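Alternansucrase (Leuconostoc mesenteroides, PDB 6HVG) is a large multidomain member of glycoside hydrolase family 70 that pairs a TIM-barrel-type core holding a calcium ion with choline-binding-type repeats. Local coordinates at residues A[277-280]-A[285-288]; A[309-312]-A[318-321]; A[713-718]-A[732-737]. All coordinates share one frame; numbering follows the deposited sequence.

Contact 1: residues A[277-280]-A[285-288]; sequences IYFA and NAVA
Val287 and Tyr278 meet obliquely on one face of the hairpin made by strands 277-279 and 286-293. Val287 sends its CG2 methyl to the edge of the Tyr278 ring, near the ring plane, with CG2 and CD1 4.0 Å apart. With CG anti to the backbone N (chi1 -169°), the Tyr278 ring turns its CD1 edge to this methyl. Both side chains also touch Val315, and Phe269 makes an edge-to-face ring pair with Tyr278. The backbones are joined here as well. Val287 N donates to Tyr278 O at 3.2 Å, with 160° at the hydrogen.

Asn285 takes part mainly through its backbone. Its O accepts from Ala280 N at 2.9 Å, while its CB is directed away and OD1 accepts from Gln256 NE2. Phe279 and Ala286 lie on the other face. Ala286 CB is 3.7 Å from Ile277 CG2, which in turn sits over one face of the Phe279 ring, offset toward the rim.

The chemistry is therefore divided. Two main-chain bonds link the segments, and methyl and ring contacts are made on both faces. No side-chain polar group bonds across, so the side chains add apolar contacts to two main-chain bonds.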
loop_
_atom_site.group_PDB
_atom_site.type_symbol
_atom_site.label_atom_id
_atom_site.label_comp_id
_atom_site.label_asym_id
_atom_site.label_seq_id
_atom_site.Cartn_x
_atom_site.Cartn_y
_atom_site.Cartn_z
ATOM N N ILE A 277 22.626 -46.596 -2.371
ATOM C CA ILE A 277 21.666 -45.678 -1.779
ATOM C C ILE A 277 21.697 -44.311 -2.440
ATOM O O ILE A 277 22.764 -43.762 -2.678
ATOM C CB ILE A 277 22.023 -45.429 -0.297
ATOM C CG1 ILE A 277 22.073 -46.736 0.489
ATOM C CG2 ILE A 277 21.030 -44.480 0.375
ATOM C CD1 ILE A 277 22.825 -46.642 1.801
ATOM N N TYR A 278 20.535 -43.725 -2.657
ATOM C CA TYR A 278 20.477 -42.394 -3.214
ATOM C C TYR A 278 20.370 -41.426 -2.056
ATOM O O TYR A 278 19.667 -41.692 -1.070
ATOM C CB TYR A 278 19.283 -42.234 -4.142
ATOM C CG TYR A 278 19.322 -40.962 -4.941
ATOM C CD1 TYR A 278 18.734 -39.776 -4.478
ATOM C CD2 TYR A 278 19.961 -40.939 -6.161
ATOM C CE1 TYR A 278 18.782 -38.612 -5.242
ATOM C CE2 TYR A 278 20.022 -39.784 -6.925
ATOM C CZ TYR A 278 19.422 -38.635 -6.469
ATOM O OH TYR A 278 19.478 -37.515 -7.239
ATOM N N PHE A 279 21.069 -40.303 -2.176
ATOM C CA PHE A 279 21.031 -39.275 -1.155
ATOM C C PHE A 279 20.478 -37.996 -1.726
ATOM O O PHE A 279 20.843 -37.604 -2.836
ATOM C CB PHE A 279 22.424 -39.043 -0.591
ATOM C CG PHE A 279 22.983 -40.242 0.102
ATOM C CD1 PHE A 279 22.746 -40.430 1.442
ATOM C CD2 PHE A 279 23.716 -41.198 -0.593
ATOM C CE1 PHE A 279 23.228 -41.543 2.090
ATOM C CE2 PHE A 279 24.213 -42.318 0.052
ATOM C CZ PHE A 279 23.960 -42.494 1.400
ATOM N N ALA A 280 19.613 -37.336 -0.964
ATOM C CA ALA A 280 18.855 -36.188 -1.456
ATOM C C ALA A 280 19.703 -34.946 -1.802
ATOM O O ALA A 280 20.772 -34.743 -1.229
ATOM C CB ALA A 280 17.798 -35.814 -0.443
ATOM N N ASN A 285 19.878 -36.641 2.732
ATOM C CA ASN A 285 19.280 -37.776 3.438
ATOM C C ASN A 285 18.918 -38.919 2.497
ATOM O O ASN A 285 18.561 -38.698 1.336
ATOM C CB ASN A 285 18.032 -37.318 4.192
ATOM C CG ASN A 285 18.317 -36.202 5.183
ATOM O OD1 ASN A 285 19.430 -36.049 5.671
ATOM N ND2 ASN A 285 17.307 -35.431 5.500
ATOM N N ALA A 286 19.042 -40.149 2.996
ATOM C CA ALA A 286 18.723 -41.332 2.209
ATOM C C ALA A 286 17.248 -41.354 1.853
ATOM O O ALA A 286 16.408 -41.083 2.703
ATOM C CB ALA A 286 19.093 -42.594 2.968
ATOM N N VAL A 287 16.959 -41.659 0.590
ATOM C CA VAL A 287 15.602 -41.708 0.088
ATOM C C VAL A 287 15.510 -42.708 -1.037
ATOM O O VAL A 287 16.495 -43.007 -1.715
ATOM C CB VAL A 287 15.128 -40.352 -0.440
ATOM C CG1 VAL A 287 14.958 -39.360 0.696
ATOM C CG2 VAL A 287 16.097 -39.815 -1.497
ATOM N N ALA A 288 14.309 -43.227 -1.221
ATOM C CA ALA A 288 14.044 -44.118 -2.315
ATOM C C ALA A 288 14.217 -43.339 -3.628
ATOM O O ALA A 288 13.848 -42.154 -3.748
ATOM C CB ALA A 288 12.637 -44.697 -2.213
#

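Contact 2: residues A[309-312]-A[318-321]; sequences NAFS and NTFY
Tyr321 lies against the backbone of Ala310 and the ring of Phe311 on the neighbouring antiparallel strand. Its CB begins the contact, 3.9 Å from Phe311 CE2. Placing CG anti to the backbone N (chi1 -178°) sends the ring along strand 310-312 toward Asn309. CG then lies 3.7 Å from Ala310 O, which is over one face of the tyrosine ring. CD1 points at Phe311 and stands 3.7 Å above the plane of that ring, over its centre; it also lies against Ala310 C. This makes a T-shaped pair, with the edge of Tyr321 toward the face of Phe311. The ring centroids are 5.1 Å apart and the planes meet at 74°. Farther out, CE1 passes Ala310 N at 3.4 Å, and CZ lies by the same N. The tip, OH, ends beside the backbone of Asn309, 3.5 Å from its C.

Thr319 CG2 approaches Phe311 CD2 obliquely, and Tyr340 makes a second edge-to-face pair with Phe311. Ile335, on strand 333-335, touches both Phe311 and Tyr321.

Ser312 and Phe320, whose side chains lie on the other face, are a hydrogen-bonded pair. Ser312 N donates to Phe320 O and Phe320 N donates to Ser312 O, both at 3.1 Å. Ser312 O also lies in the plane of the Phe320 ring, at its edge. His347 meets that ring from outside the hairpin, with the planes nearly perpendicular.

At the start of the first strand, Asn309 and Ala310 both face Phe322. This is a G1 beta bulge, with Asn309 at the positive-phi position. A short two-stranded hairpin with aromatic residues on both faces is consistent with the choline-binding type of cell-wall repeat, the family to which residues 318-321 are assigned.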
loop_
_atom_site.group_PDB
_atom_site.type_symbol
_atom_site.label_atom_id
_atom_site.label_comp_id
_atom_site.label_asym_id
_atom_site.label_seq_id
_atom_site.Cartn_x
_atom_site.Cartn_y
_atom_site.Cartn_z
ATOM N N ASN A 309 8.389 -56.594 -5.832
ATOM C CA ASN A 309 7.011 -56.811 -5.379
ATOM C C ASN A 309 6.592 -55.751 -4.386
ATOM O O ASN A 309 6.345 -56.062 -3.248
ATOM C CB ASN A 309 6.847 -58.218 -4.794
ATOM C CG ASN A 309 7.240 -59.300 -5.784
ATOM O OD1 ASN A 309 6.632 -59.443 -6.846
ATOM N ND2 ASN A 309 8.267 -60.059 -5.442
ATOM N N ALA A 310 6.526 -54.499 -4.841
ATOM C CA ALA A 310 6.170 -53.374 -3.985
ATOM C C ALA A 310 6.096 -52.046 -4.739
ATOM O O ALA A 310 6.622 -51.900 -5.854
ATOM C CB ALA A 310 7.184 -53.255 -2.847
ATOM N N PHE A 311 5.459 -51.080 -4.070
ATOM C CA PHE A 311 5.432 -49.693 -4.480
ATOM C C PHE A 311 6.673 -48.986 -3.931
ATOM O O PHE A 311 7.014 -49.154 -2.765
ATOM C CB PHE A 311 4.219 -48.965 -3.893
ATOM C CG PHE A 311 2.921 -49.309 -4.534
ATOM C CD1 PHE A 311 2.032 -50.166 -3.905
ATOM C CD2 PHE A 311 2.567 -48.754 -5.758
ATOM C CE1 PHE A 311 0.821 -50.475 -4.486
ATOM C CE2 PHE A 311 1.347 -49.067 -6.352
ATOM C CZ PHE A 311 0.476 -49.931 -5.713
ATOM N N SER A 312 7.302 -48.151 -4.758
ATOM C CA SER A 312 8.448 -47.320 -4.334
ATOM C C SER A 312 8.469 -46.018 -5.120
ATOM O O SER A 312 8.153 -46.007 -6.309
ATOM C CB SER A 312 9.791 -48.048 -4.527
ATOM O OG SER A 312 10.873 -47.134 -4.421
ATOM N N ASN A 318 6.921 -39.313 -7.795
ATOM C CA ASN A 318 6.125 -40.296 -8.506
ATOM C C ASN A 318 6.251 -41.656 -7.874
ATOM O O ASN A 318 7.348 -42.095 -7.518
ATOM C CB ASN A 318 6.612 -40.467 -9.945
ATOM C CG ASN A 318 6.484 -39.210 -10.753
ATOM O OD1 ASN A 318 7.478 -38.616 -11.108
ATOM N ND2 ASN A 318 5.254 -38.794 -11.042
ATOM N N THR A 319 5.136 -42.355 -7.789
ATOM C CA THR A 319 5.134 -43.693 -7.244
ATOM C C THR A 319 5.061 -44.685 -8.387
ATOM O O THR A 319 4.365 -44.437 -9.366
ATOM C CB THR A 319 3.985 -43.886 -6.250
ATOM O OG1 THR A 319 4.001 -42.805 -5.302
ATOM C CG2 THR A 319 4.135 -45.225 -5.517
ATOM N N PHE A 320 5.824 -45.772 -8.278
ATOM C CA PHE A 320 5.803 -46.862 -9.258
ATOM C C PHE A 320 5.490 -48.128 -8.489
ATOM O O PHE A 320 5.512 -48.123 -7.263
ATOM C CB PHE A 320 7.170 -47.048 -9.952
ATOM C CG PHE A 320 7.664 -45.827 -10.656
ATOM C CD1 PHE A 320 7.560 -45.714 -12.036
ATOM C CD2 PHE A 320 8.200 -44.762 -9.929
ATOM C CE1 PHE A 320 7.975 -44.553 -12.674
ATOM C CE2 PHE A 320 8.638 -43.610 -10.565
ATOM C CZ PHE A 320 8.518 -43.499 -11.941
ATOM N N TYR A 321 5.209 -49.200 -9.212
ATOM C CA TYR A 321 5.131 -50.524 -8.608
ATOM C C TYR A 321 6.090 -51.413 -9.355
ATOM O O TYR A 321 6.139 -51.378 -10.575
ATOM C CB TYR A 321 3.708 -51.127 -8.671
ATOM C CG TYR A 321 3.643 -52.481 -8.005
ATOM C CD1 TYR A 321 3.413 -52.594 -6.637
ATOM C CD2 TYR A 321 3.867 -53.643 -8.737
ATOM C CE1 TYR A 321 3.398 -53.831 -6.005
ATOM C CE2 TYR A 321 3.845 -54.888 -8.122
ATOM C CZ TYR A 321 3.609 -54.977 -6.755
ATOM O OH TYR A 321 3.604 -56.215 -6.158
#

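Contact 3: residues A[713-718]-A[732-737]; sequences GDLNKK and NRIANS
The loop that leads into strand 735-736 folds back on itself here, bringing Leu715 against Ile734 and Lys718 against Ala735. Leu715 supplies one methyl. Its CD2 lies 4.0 Å from Ile734 CD1 and almost as close to Ile734 CG2, so it rests between two branches of the isoleucine. The side chains cross at about a right angle. Lys718 extends fully beyond CG and reaches over to Ala735. Its NZ is 4.0 Å from Ala735 CB and its CE 4.1 Å, so the end of the lysine runs past a methyl without making a polar bond there. Lys718 also touches Tyr710.

No hydrogen bond crosses between the segments. Each segment has a side-chain to backbone bond of its own. Asp714 OD1 accepts from Lys717 N at 3.0 Å, met from above the carboxylate plane, in an Asx motif. Asn732 OD1 accepts from Ile734 N, also at 3.0 Å, with 157° at the hydrogen.

From there the chain enters the sheet: the backbones of Ile734 and Asn736 hydrogen-bond to Met864 and Gln862. The second segment is an Asx turn running into a short strand at one end of a large antiparallel sheet of the family 70 region, paired with strand 862-866.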
loop_
_atom_site.group_PDB
_atom_site.type_symbol
_atom_site.label_atom_id
_atom_site.label_comp_id
_atom_site.label_asym_id
_atom_site.label_seq_id
_atom_site.Cartn_x
_atom_site.Cartn_y
_atom_site.Cartn_z
ATOM N N GLY A 713 18.352 18.304 -30.290
ATOM C CA GLY A 713 18.974 19.009 -29.193
ATOM C C GLY A 713 19.811 20.134 -29.761
ATOM O O GLY A 713 20.927 20.321 -29.336
ATOM N N ASP A 714 19.277 20.859 -30.739
ATOM C CA ASP A 714 20.006 21.928 -31.369
ATOM C C ASP A 714 19.861 23.162 -30.477
ATOM O O ASP A 714 18.984 24.024 -30.667
ATOM C CB ASP A 714 19.510 22.204 -32.790
ATOM C CG ASP A 714 20.657 22.481 -33.757
ATOM O OD1 ASP A 714 21.641 23.158 -33.364
ATOM O OD2 ASP A 714 20.579 22.007 -34.907
ATOM N N LEU A 715 20.727 23.205 -29.477
ATOM C CA LEU A 715 20.801 24.328 -28.573
ATOM C C LEU A 715 21.356 25.481 -29.380
ATOM O O LEU A 715 21.142 26.635 -29.065
ATOM C CB LEU A 715 21.690 23.980 -27.379
ATOM C CG LEU A 715 21.278 22.689 -26.659
ATOM C CD1 LEU A 715 22.039 22.510 -25.349
ATOM C CD2 LEU A 715 19.782 22.682 -26.406
ATOM N N ASN A 716 22.050 25.164 -30.461
ATOM C CA ASN A 716 22.539 26.218 -31.327
ATOM C C ASN A 716 21.386 26.781 -32.116
ATOM O O ASN A 716 21.210 27.978 -32.169
ATOM C CB ASN A 716 23.642 25.710 -32.246
ATOM C CG ASN A 716 24.947 25.492 -31.503
ATOM O OD1 ASN A 716 25.406 26.381 -30.775
ATOM N ND2 ASN A 716 25.542 24.317 -31.669
ATOM N N LYS A 717 20.572 25.897 -32.676
ATOM C CA LYS A 717 19.488 26.293 -33.584
ATOM C C LYS A 717 18.117 26.527 -32.921
ATOM O O LYS A 717 17.336 27.359 -33.395
ATOM C CB LYS A 717 19.323 25.234 -34.663
ATOM C CG LYS A 717 18.765 25.791 -35.962
ATOM C CD LYS A 717 19.161 24.931 -37.166
ATOM C CE LYS A 717 18.463 25.406 -38.444
ATOM N NZ LYS A 717 16.980 25.179 -38.445
ATOM N N LYS A 718 17.816 25.763 -31.865
ATOM C CA LYS A 718 16.622 25.976 -31.010
ATOM C C LYS A 718 15.283 25.870 -31.741
ATOM O O LYS A 718 14.408 26.713 -31.581
ATOM C CB LYS A 718 16.684 27.319 -30.259
ATOM C CG LYS A 718 17.682 27.383 -29.123
ATOM C CD LYS A 718 17.756 28.788 -28.550
ATOM C CE LYS A 718 19.035 28.941 -27.735
ATOM N NZ LYS A 718 19.400 30.349 -27.412
ATOM N N ASN A 732 10.147 23.932 -20.433
ATOM C CA ASN A 732 11.550 23.988 -20.815
ATOM C C ASN A 732 12.192 25.262 -20.284
ATOM O O ASN A 732 11.610 26.349 -20.353
ATOM C CB ASN A 732 11.773 23.888 -22.323
ATOM C CG ASN A 732 13.196 23.427 -22.659
ATOM O OD1 ASN A 732 14.111 24.242 -22.826
ATOM N ND2 ASN A 732 13.395 22.132 -22.714
ATOM N N ARG A 733 13.405 25.115 -19.762
ATOM C CA ARG A 733 14.111 26.210 -19.148
ATOM C C ARG A 733 15.522 26.399 -19.706
ATOM O O ARG A 733 16.330 27.135 -19.141
ATOM C CB ARG A 733 14.153 25.967 -17.646
ATOM C CG ARG A 733 12.794 26.110 -16.991
ATOM C CD ARG A 733 12.865 25.904 -15.497
ATOM N NE ARG A 733 11.563 26.080 -14.868
ATOM C CZ ARG A 733 10.664 25.109 -14.685
ATOM N NH1 ARG A 733 10.891 23.870 -15.073
ATOM N NH2 ARG A 733 9.509 25.397 -14.113
ATOM N N ILE A 734 15.806 25.782 -20.849
ATOM C CA ILE A 734 17.113 25.927 -21.492
ATOM C C ILE A 734 17.312 27.362 -21.928
ATOM O O ILE A 734 18.357 27.951 -21.655
ATOM C CB ILE A 734 17.246 24.996 -22.709
ATOM C CG1 ILE A 734 17.339 23.535 -22.234
ATOM C CG2 ILE A 734 18.453 25.375 -23.557
ATOM C CD1 ILE A 734 17.226 22.494 -23.335
ATOM N N ALA A 735 16.303 27.915 -22.603
ATOM C CA ALA A 735 16.292 29.340 -22.949
ATOM C C ALA A 735 14.862 29.866 -22.920
ATOM O O ALA A 735 14.250 30.081 -23.961
ATOM C CB ALA A 735 16.914 29.574 -24.311
ATOM N N ASN A 736 14.352 30.065 -21.710
ATOM C CA ASN A 736 12.971 30.485 -21.504
ATOM C C ASN A 736 12.886 31.997 -21.411
ATOM O O ASN A 736 13.172 32.562 -20.367
ATOM C CB ASN A 736 12.402 29.827 -20.236
ATOM C CG ASN A 736 10.962 30.185 -19.987
ATOM O OD1 ASN A 736 10.451 31.087 -20.582
ATOM N ND2 ASN A 736 10.306 29.460 -19.110
ATOM N N SER A 737 12.489 32.622 -22.517
ATOM C CA SER A 737 12.317 34.065 -22.607
ATOM C C SER A 737 10.866 34.535 -22.400
ATOM O O SER A 737 10.541 35.672 -22.693
ATOM C CB SER A 737 12.795 34.530 -23.971
ATOM O OG SER A 737 11.912 34.130 -25.015
#

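How the contacts relate
Contacts 1 and 2 are hairpins of the repeat region, in series along the chain with strand 296-300 between them. Their centres are about 16 Å apart and they touch directly: Ala288 CB packs on Ser312 OG at 3.7 Å. Val315, in the turn of contact 2, also reaches Tyr278 and Val287 of contact 1. Contact 3 belongs to the family 70 region and is remote from both. Its centre is about 72 Å from that of contact 1 and 78 Å from that of contact 2, with nearest atoms about 60 and 61 Å away. The calcium ion is bound by Glu575, Asp581, Asn625 and Asp1159, none of which belongs to any of the three contacts.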